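Local coordinates for protein estrogen receptor (Crassostrea gigas, PDB 4N1Y) that probably acts as a nuclear-receptor transcription factor with constitutive activity, the ancestral hormone-controlled allosteric switch of its ligand-binding domain having become vestigial, at residues L19-E23 and R47-L52; V42-E46 and V218-L224. All blocks are in the same frame, centred on the assembly; numbering follows the deposited sequence.

Contact 1 (L19-E23 and R47-L52)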
ATOM      1  N   LEU B  19      23.279   2.990  -0.993  1.00 84.83           N
ATOM      2  CA  LEU B  19      23.287   3.079  -2.441  1.00 78.61           C
ATOM      3  C   LEU B  19      24.053   4.324  -2.892  1.00 87.20           C
ATOM      4  O   LEU B  19      23.853   5.400  -2.332  1.00 92.58           O
ATOM      5  CB  LEU B  19      21.846   3.121  -2.947  1.00 72.48           C
ATOM      6  CG  LEU B  19      21.074   1.807  -3.088  1.00 76.85           C
ATOM      7  CD1 LEU B  19      20.802   1.183  -1.726  1.00 76.63           C
ATOM      8  CD2 LEU B  19      19.760   2.050  -3.813  1.00 77.63           C
ATOM      9  N   PRO B  20      24.946   4.197  -3.888  1.00 91.76           N
ATOM     10  CA  PRO B  20      25.523   5.478  -4.293  1.00 90.52           C
ATOM     11  C   PRO B  20      24.503   6.184  -5.164  1.00 88.99           C
ATOM     12  O   PRO B  20      23.558   5.526  -5.598  1.00 93.33           O
ATOM     13  CB  PRO B  20      26.753   5.065  -5.094  1.00 93.40           C
ATOM     14  CG  PRO B  20      26.323   3.766  -5.742  1.00 91.22           C
ATOM     15  CD  PRO B  20      25.398   3.085  -4.746  1.00 91.07           C
ATOM     16  N   VAL B  21      24.670   7.468  -5.447  1.00 85.67           N
ATOM     17  CA  VAL B  21      23.748   8.111  -6.374  1.00 81.49           C
ATOM     18  C   VAL B  21      24.282   8.025  -7.787  1.00 81.54           C
ATOM     19  O   VAL B  21      25.440   8.338  -8.054  1.00 81.48           O
ATOM     20  CB  VAL B  21      23.450   9.553  -6.001  1.00 85.00           C
ATOM     21  CG1 VAL B  21      21.936   9.755  -5.978  1.00 71.30           C
ATOM     22  CG2 VAL B  21      24.049   9.871  -4.648  1.00 90.62           C
ATOM     23  N   LEU B  22      23.410   7.614  -8.694  1.00 86.35           N
ATOM     24  CA  LEU B  22      23.792   7.371 -10.075  1.00 87.63           C
ATOM     25  C   LEU B  22      23.423   8.530 -10.988  1.00 85.49           C
ATOM     26  O   LEU B  22      22.370   9.146 -10.844  1.00 89.33           O
ATOM     27  CB  LEU B  22      23.146   6.083 -10.582  1.00 81.50           C
ATOM     28  CG  LEU B  22      23.547   4.810  -9.837  1.00 77.18           C
ATOM     29  CD1 LEU B  22      22.610   3.694 -10.219  1.00 74.68           C
ATOM     30  CD2 LEU B  22      24.997   4.420 -10.101  1.00 72.00           C
ATOM     31  N   GLU B  23      24.317   8.817 -11.924  1.00 81.90           N
ATOM     32  CA  GLU B  23      24.083   9.828 -12.929  1.00 83.82           C
ATOM     33  C   GLU B  23      23.265   9.172 -14.026  1.00 93.03           C
ATOM     34  O   GLU B  23      23.356   7.960 -14.210  1.00 99.44           O
ATOM     35  CB  GLU B  23      25.409  10.309 -13.517  1.00 80.72           C
ATOM     36  CG  GLU B  23      26.311  11.044 -12.565  1.00 85.87           C
ATOM     37  CD  GLU B  23      25.824  12.425 -12.247  1.00 98.75           C
ATOM     38  OE1 GLU B  23      24.816  12.855 -12.848  1.00102.50           O
ATOM     39  OE2 GLU B  23      26.463  13.087 -11.403  1.00103.20           O
ATOM     40  N   ARG B  47      20.224   0.269 -13.654  1.00 64.41           N
ATOM     41  CA  ARG B  47      21.478   0.417 -12.927  1.00 60.50           C
ATOM     42  C   ARG B  47      21.181   0.477 -11.425  1.00 65.88           C
ATOM     43  O   ARG B  47      21.853  -0.168 -10.626  1.00 62.89           O
ATOM     44  CB  ARG B  47      22.227   1.662 -13.396  1.00 51.85           C
ATOM     45  CG  ARG B  47      22.586   1.622 -14.876  1.00 62.93           C
ATOM     46  CD  ARG B  47      23.736   2.574 -15.226  1.00 77.93           C
ATOM     47  NE  ARG B  47      23.611   3.852 -14.522  1.00 84.57           N
ATOM     48  CZ  ARG B  47      24.633   4.602 -14.125  1.00 84.44           C
ATOM     49  NH1 ARG B  47      25.883   4.214 -14.361  1.00 85.45           N
ATOM     50  NH2 ARG B  47      24.404   5.746 -13.495  1.00 80.56           N
ATOM     51  N   GLU B  48      20.136   1.203 -11.045  1.00 66.98           N
ATOM     52  CA  GLU B  48      19.790   1.314  -9.635  1.00 70.24           C
ATOM     53  C   GLU B  48      19.288  -0.065  -9.184  1.00 70.84           C
ATOM     54  O   GLU B  48      19.414  -0.439  -8.017  1.00 70.26           O
ATOM     55  CB  GLU B  48      18.754   2.437  -9.379  1.00 52.90           C
ATOM     56  CG  GLU B  48      19.210   3.846  -9.881  1.00112.06           C
ATOM     57  CD  GLU B  48      18.197   4.998  -9.665  1.00111.57           C
ATOM     58  OE1 GLU B  48      16.970   4.743  -9.589  1.00111.79           O
ATOM     59  OE2 GLU B  48      18.637   6.179  -9.629  1.00104.57           O
ATOM     60  N   LEU B  49      18.744  -0.830 -10.125  1.00 62.89           N
ATOM     61  CA  LEU B  49      18.264  -2.168  -9.820  1.00 66.18           C
ATOM     62  C   LEU B  49      19.387  -3.131  -9.416  1.00 70.32           C
ATOM     63  O   LEU B  49      19.264  -3.849  -8.422  1.00 78.94           O
ATOM     64  CB  LEU B  49      17.492  -2.731 -11.013  1.00 71.95           C
ATOM     65  CG  LEU B  49      16.691  -4.013 -10.765  1.00 73.49           C
ATOM     66  CD1 LEU B  49      15.780  -3.875  -9.557  1.00 68.23           C
ATOM     67  CD2 LEU B  49      15.884  -4.399 -12.007  1.00 76.36           C
ATOM     68  N   VAL B  50      20.477  -3.144 -10.177  1.00 64.02           N
ATOM     69  CA  VAL B  50      21.647  -3.951  -9.830  1.00 46.99           C
ATOM     70  C   VAL B  50      22.183  -3.583  -8.449  1.00 49.92           C
ATOM     71  O   VAL B  50      22.591  -4.437  -7.675  1.00 51.86           O
ATOM     72  CB  VAL B  50      22.775  -3.797 -10.852  1.00 49.86           C
ATOM     73  CG1 VAL B  50      23.999  -4.547 -10.384  1.00 55.68           C
ATOM     74  CG2 VAL B  50      22.338  -4.322 -12.208  1.00 51.21           C
ATOM     75  N   HIS B  51      22.198  -2.288  -8.164  1.00 55.89           N
ATOM     76  CA  HIS B  51      22.645  -1.778  -6.878  1.00 49.60           C
ATOM     77  C   HIS B  51      21.770  -2.240  -5.718  1.00 51.20           C
ATOM     78  O   HIS B  51      22.292  -2.609  -4.670  1.00 58.88           O
ATOM     79  CB  HIS B  51      22.693  -0.256  -6.927  1.00 50.67           C
ATOM     80  CG  HIS B  51      23.855   0.282  -7.704  1.00 58.42           C
ATOM     81  ND1 HIS B  51      25.158   0.168  -7.275  1.00 62.87           N
ATOM     82  CD2 HIS B  51      23.906   0.933  -8.889  1.00 72.22           C
ATOM     83  CE1 HIS B  51      25.964   0.729  -8.162  1.00 71.55           C
ATOM     84  NE2 HIS B  51      25.229   1.201  -9.150  1.00 78.86           N
ATOM     85  N   LEU B  52      20.451  -2.221  -5.908  1.00 53.78           N
ATOM     86  CA  LEU B  52      19.499  -2.672  -4.884  1.00 49.99           C
ATOM     87  C   LEU B  52      19.758  -4.106  -4.466  1.00 54.53           C
ATOM     88  O   LEU B  52      19.861  -4.423  -3.282  1.00 64.52           O
ATOM     89  CB  LEU B  52      18.066  -2.588  -5.401  1.00 47.76           C
ATOM     90  CG  LEU B  52      17.391  -1.236  -5.524  1.00 64.41           C
ATOM     91  CD1 LEU B  52      15.998  -1.465  -6.058  1.00 75.37           C
ATOM     92  CD2 LEU B  52      17.337  -0.539  -4.183  1.00 59.40           C
TER
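The loop 19-23 runs extended and antiparallel to one face of the helical segment 47-52, bringing Leu19 alongside His51 and Leu22 alongside Glu48. Apolar packing dominates. Leu22 is the residue most covered: its CD1 lies 3.4 Å from Glu48 CG and 3.3 Å from His51 CD2, so the side chain sits over one turn of helix, while Leu22 CD2 covers one face of the Arg47 guanidinium. At the other end, Leu19 CD2 meets Leu52 CD2 at 3.6 Å, and Leu19 also touches Asn85 of helix 67-89. The imidazole takes part in a CH-pi contact, with Pro20 CG 4.2 Å from the centroid of the His51 ring and over its face. The polar approach is close but not well directed: Arg47 NH2 lies 2.6 Å from Glu23 O, at an angle too poor for a hydrogen bond. Glu48, clad by Leu22, forms a long, weak ion pair with Arg89. A loop covering helix 34-56 is part of the helical sandwich of nuclear-receptor ligand-binding domains; in vertebrate estrogen receptors the glutamate and arginine that probably correspond to Glu48 and Arg89 hold the phenolic ring of estradiol.

Contact 2 (V42-E46 and V218-L224)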
ATOM      1  N   VAL B  42      14.192   4.203 -17.979  1.00 76.62           N
ATOM      2  CA  VAL B  42      14.197   2.750 -17.926  1.00 74.56           C
ATOM      3  C   VAL B  42      15.553   2.192 -17.552  1.00 74.91           C
ATOM      4  O   VAL B  42      15.638   1.254 -16.760  1.00 82.17           O
ATOM      5  CB  VAL B  42      13.775   2.137 -19.283  1.00 63.95           C
ATOM      6  CG1 VAL B  42      14.313   0.720 -19.450  1.00 64.40           C
ATOM      7  CG2 VAL B  42      12.276   2.178 -19.430  1.00 65.20           C
ATOM      8  N   LYS B  43      16.617   2.755 -18.109  1.00 64.35           N
ATOM      9  CA  LYS B  43      17.913   2.173 -17.828  1.00 70.94           C
ATOM     10  C   LYS B  43      18.614   2.770 -16.615  1.00 78.57           C
ATOM     11  O   LYS B  43      19.478   2.123 -16.021  1.00 82.00           O
ATOM     12  CB  LYS B  43      18.772   2.211 -19.070  1.00 80.12           C
ATOM     13  CG  LYS B  43      18.988   0.770 -19.363  1.00 99.40           C
ATOM     14  CD  LYS B  43      19.492   0.329 -20.710  1.00104.25           C
ATOM     15  CE  LYS B  43      19.330  -1.154 -20.583  1.00100.83           C
ATOM     16  NZ  LYS B  43      17.849  -1.439 -20.237  1.00 98.93           N
ATOM     17  N   LEU B  44      18.185   3.954 -16.194  1.00 69.81           N
ATOM     18  CA  LEU B  44      18.620   4.464 -14.917  1.00 58.24           C
ATOM     19  C   LEU B  44      18.076   3.479 -13.897  1.00 64.50           C
ATOM     20  O   LEU B  44      18.762   3.104 -12.942  1.00 60.33           O
ATOM     21  CB  LEU B  44      18.094   5.866 -14.674  1.00 50.56           C
ATOM     22  CG  LEU B  44      18.646   6.508 -13.412  1.00 64.20           C
ATOM     23  CD1 LEU B  44      20.164   6.545 -13.433  1.00 72.34           C
ATOM     24  CD2 LEU B  44      18.072   7.892 -13.259  1.00 72.84           C
ATOM     25  N   ALA B  45      16.854   3.015 -14.159  1.00 61.18           N
ATOM     26  CA  ALA B  45      16.180   2.072 -13.290  1.00 51.90           C
ATOM     27  C   ALA B  45      16.962   0.782 -13.196  1.00 62.55           C
ATOM     28  O   ALA B  45      17.096   0.217 -12.117  1.00 76.70           O
ATOM     29  CB  ALA B  45      14.797   1.794 -13.790  1.00 42.38           C
ATOM     30  N   GLU B  46      17.475   0.312 -14.322  1.00 64.34           N
ATOM     31  CA  GLU B  46      18.208  -0.944 -14.324  1.00 68.27           C
ATOM     32  C   GLU B  46      19.535  -0.864 -13.566  1.00 65.37           C
ATOM     33  O   GLU B  46      19.923  -1.822 -12.894  1.00 58.30           O
ATOM     34  CB  GLU B  46      18.431  -1.431 -15.749  1.00 75.38           C
ATOM     35  CG  GLU B  46      17.714  -2.740 -15.954  1.00 86.56           C
ATOM     36  CD  GLU B  46      18.100  -3.457 -17.216  1.00101.82           C
ATOM     37  OE1 GLU B  46      19.156  -4.128 -17.224  1.00102.12           O
ATOM     38  OE2 GLU B  46      17.323  -3.367 -18.189  1.00112.07           O
ATOM     39  N   VAL B 218      10.487   1.206 -26.526  1.00 76.50           N
ATOM     40  CA  VAL B 218      11.420   1.512 -25.474  1.00 84.77           C
ATOM     41  C   VAL B 218      12.175   0.219 -25.262  1.00 84.88           C
ATOM     42  O   VAL B 218      11.585  -0.862 -25.185  1.00 87.46           O
ATOM     43  CB  VAL B 218      10.705   1.975 -24.187  1.00 83.88           C
ATOM     44  CG1 VAL B 218      11.603   1.810 -22.960  1.00 78.03           C
ATOM     45  CG2 VAL B 218      10.215   3.406 -24.340  1.00 84.88           C
ATOM     46  N   THR B 219      13.489   0.321 -25.200  1.00 79.90           N
ATOM     47  CA  THR B 219      14.288  -0.877 -25.100  1.00 87.75           C
ATOM     48  C   THR B 219      14.646  -1.207 -23.660  1.00 79.56           C
ATOM     49  O   THR B 219      15.126  -0.359 -22.919  1.00 79.13           O
ATOM     50  CB  THR B 219      15.540  -0.730 -25.952  1.00 96.90           C
ATOM     51  OG1 THR B 219      16.427   0.194 -25.320  1.00 99.30           O
ATOM     52  CG2 THR B 219      15.156  -0.180 -27.320  1.00100.09           C
ATOM     53  N   PHE B 220      14.373  -2.442 -23.262  1.00 80.11           N
ATOM     54  CA  PHE B 220      14.700  -2.899 -21.913  1.00 83.60           C
ATOM     55  C   PHE B 220      15.837  -3.881 -21.942  1.00 81.55           C
ATOM     56  O   PHE B 220      15.844  -4.755 -22.801  1.00 81.54           O
ATOM     57  CB  PHE B 220      13.510  -3.604 -21.253  1.00 83.09           C
ATOM     58  CG  PHE B 220      12.350  -2.713 -20.941  1.00 77.60           C
ATOM     59  CD1 PHE B 220      11.996  -2.455 -19.626  1.00 74.10           C
ATOM     60  CD2 PHE B 220      11.580  -2.174 -21.957  1.00 81.46           C
ATOM     61  CE1 PHE B 220      10.906  -1.644 -19.330  1.00 74.44           C
ATOM     62  CE2 PHE B 220      10.491  -1.366 -21.672  1.00 82.05           C
ATOM     63  CZ  PHE B 220      10.150  -1.101 -20.360  1.00 74.81           C
ATOM     64  N   CYS B 221      16.790  -3.791 -21.021  1.00 81.57           N
ATOM     65  CA  CYS B 221      17.704  -4.922 -20.912  1.00 81.82           C
ATOM     66  C   CYS B 221      16.997  -5.979 -20.124  1.00 80.04           C
ATOM     67  O   CYS B 221      15.929  -5.734 -19.535  1.00 79.06           O
ATOM     68  CB  CYS B 221      19.074  -4.601 -20.288  1.00 75.93           C
ATOM     69  SG  CYS B 221      20.320  -3.994 -21.456  1.00145.63           S
ATOM     70  N   ASP B 222      17.678  -7.113 -20.038  1.00 80.82           N
ATOM     71  CA  ASP B 222      17.100  -8.362 -19.611  1.00 78.91           C
ATOM     72  C   ASP B 222      16.850  -8.406 -18.119  1.00 73.05           C
ATOM     73  O   ASP B 222      15.891  -9.034 -17.684  1.00 73.47           O
ATOM     74  CB  ASP B 222      17.997  -9.496 -20.059  1.00 85.96           C
ATOM     75  CG  ASP B 222      18.178  -9.513 -21.563  1.00 99.32           C
ATOM     76  OD1 ASP B 222      17.161  -9.431 -22.274  1.00107.19           O
ATOM     77  OD2 ASP B 222      19.325  -9.602 -22.046  1.00 99.77           O
ATOM     78  N   LEU B 223      17.672  -7.707 -17.342  1.00 56.01           N
ATOM     79  CA  LEU B 223      17.427  -7.649 -15.909  1.00 62.90           C
ATOM     80  C   LEU B 223      16.071  -7.049 -15.595  1.00 71.20           C
ATOM     81  O   LEU B 223      15.259  -7.664 -14.902  1.00 75.72           O
ATOM     82  CB  LEU B 223      18.501  -6.840 -15.205  1.00 65.08           C
ATOM     83  CG  LEU B 223      18.255  -6.712 -13.698  1.00 71.49           C
ATOM     84  CD1 LEU B 223      18.372  -8.038 -12.970  1.00 69.68           C
ATOM     85  CD2 LEU B 223      19.160  -5.663 -13.061  1.00 78.35           C
ATOM     86  N   LEU B 224      15.815  -5.866 -16.138  1.00 74.01           N
ATOM     87  CA  LEU B 224      14.550  -5.191 -15.913  1.00 67.83           C
ATOM     88  C   LEU B 224      13.438  -6.039 -16.523  1.00 73.00           C
ATOM     89  O   LEU B 224      12.335  -6.168 -15.987  1.00 71.94           O
ATOM     90  CB  LEU B 224      14.568  -3.795 -16.532  1.00 65.00           C
ATOM     91  CG  LEU B 224      13.591  -2.796 -15.934  1.00 67.87           C
ATOM     92  CD1 LEU B 224      13.686  -2.886 -14.446  1.00 73.01           C
ATOM     93  CD2 LEU B 224      13.924  -1.402 -16.378  1.00 72.66           C
TER
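Val42 is the main apolar bump here, fitting a hollow lined by Val218, Phe220 and Leu224. Its CG2 meets Val218 CG1 at 3.6 Å, while Val42 CG1 rests over the face of the Phe220 ring, 4.2 Å from the centroid in a CH-pi contact, and reaches Leu224 CD2 at 3.8 Å. Leu224 answers in the opposite sense: its CD2 enters the shallow groove between Val42 and Ala45, 3.2 Å from Val42 O and 4.2 Å from Ala45 CB. Beside this apolar patch, Lys43 NZ and Glu46 OE2 form a salt bridge of 2.9 Å that presses against Cys221, the N-cap of helix 222-229, with Lys43 CE just 3.1 Å from Cys221 SG. Glu46, the most covered residue, extends along the first turn, its OE1 lying 3.4 Å from Leu223 CB. Phe209 and Leu212 of helix 187-215 close the Val42-Phe220 side, and from helix 67-89 Trp78 touches Leu224 and Leu82 touches Ala45, so residues 218-224 are set among helices 34-56, 67-89 and 187-215.

Contacts 1 and 2 lie about 13 Å apart, centre to centre, and share helix 34-56: residues 42-46 serve contact 2 and the following 47-52 serve contact 1. Along the chain the order is 19-23, 42-46, 47-52, 218-224, so the pairings cross, and one helix binds both an N-terminal loop and the C-terminal helix 222-229. The two contacts also meet directly, Leu49 CD2 packing 3.6 Å from Leu224 CD1 and Val50 CG2 3.6 Å from Leu223 CD2. By position and family, 222-229 probably corresponds to the C-terminal activation helix of nuclear receptors; its docking against helix 34-56 resembles their active conformation, consistent with constitutive activity.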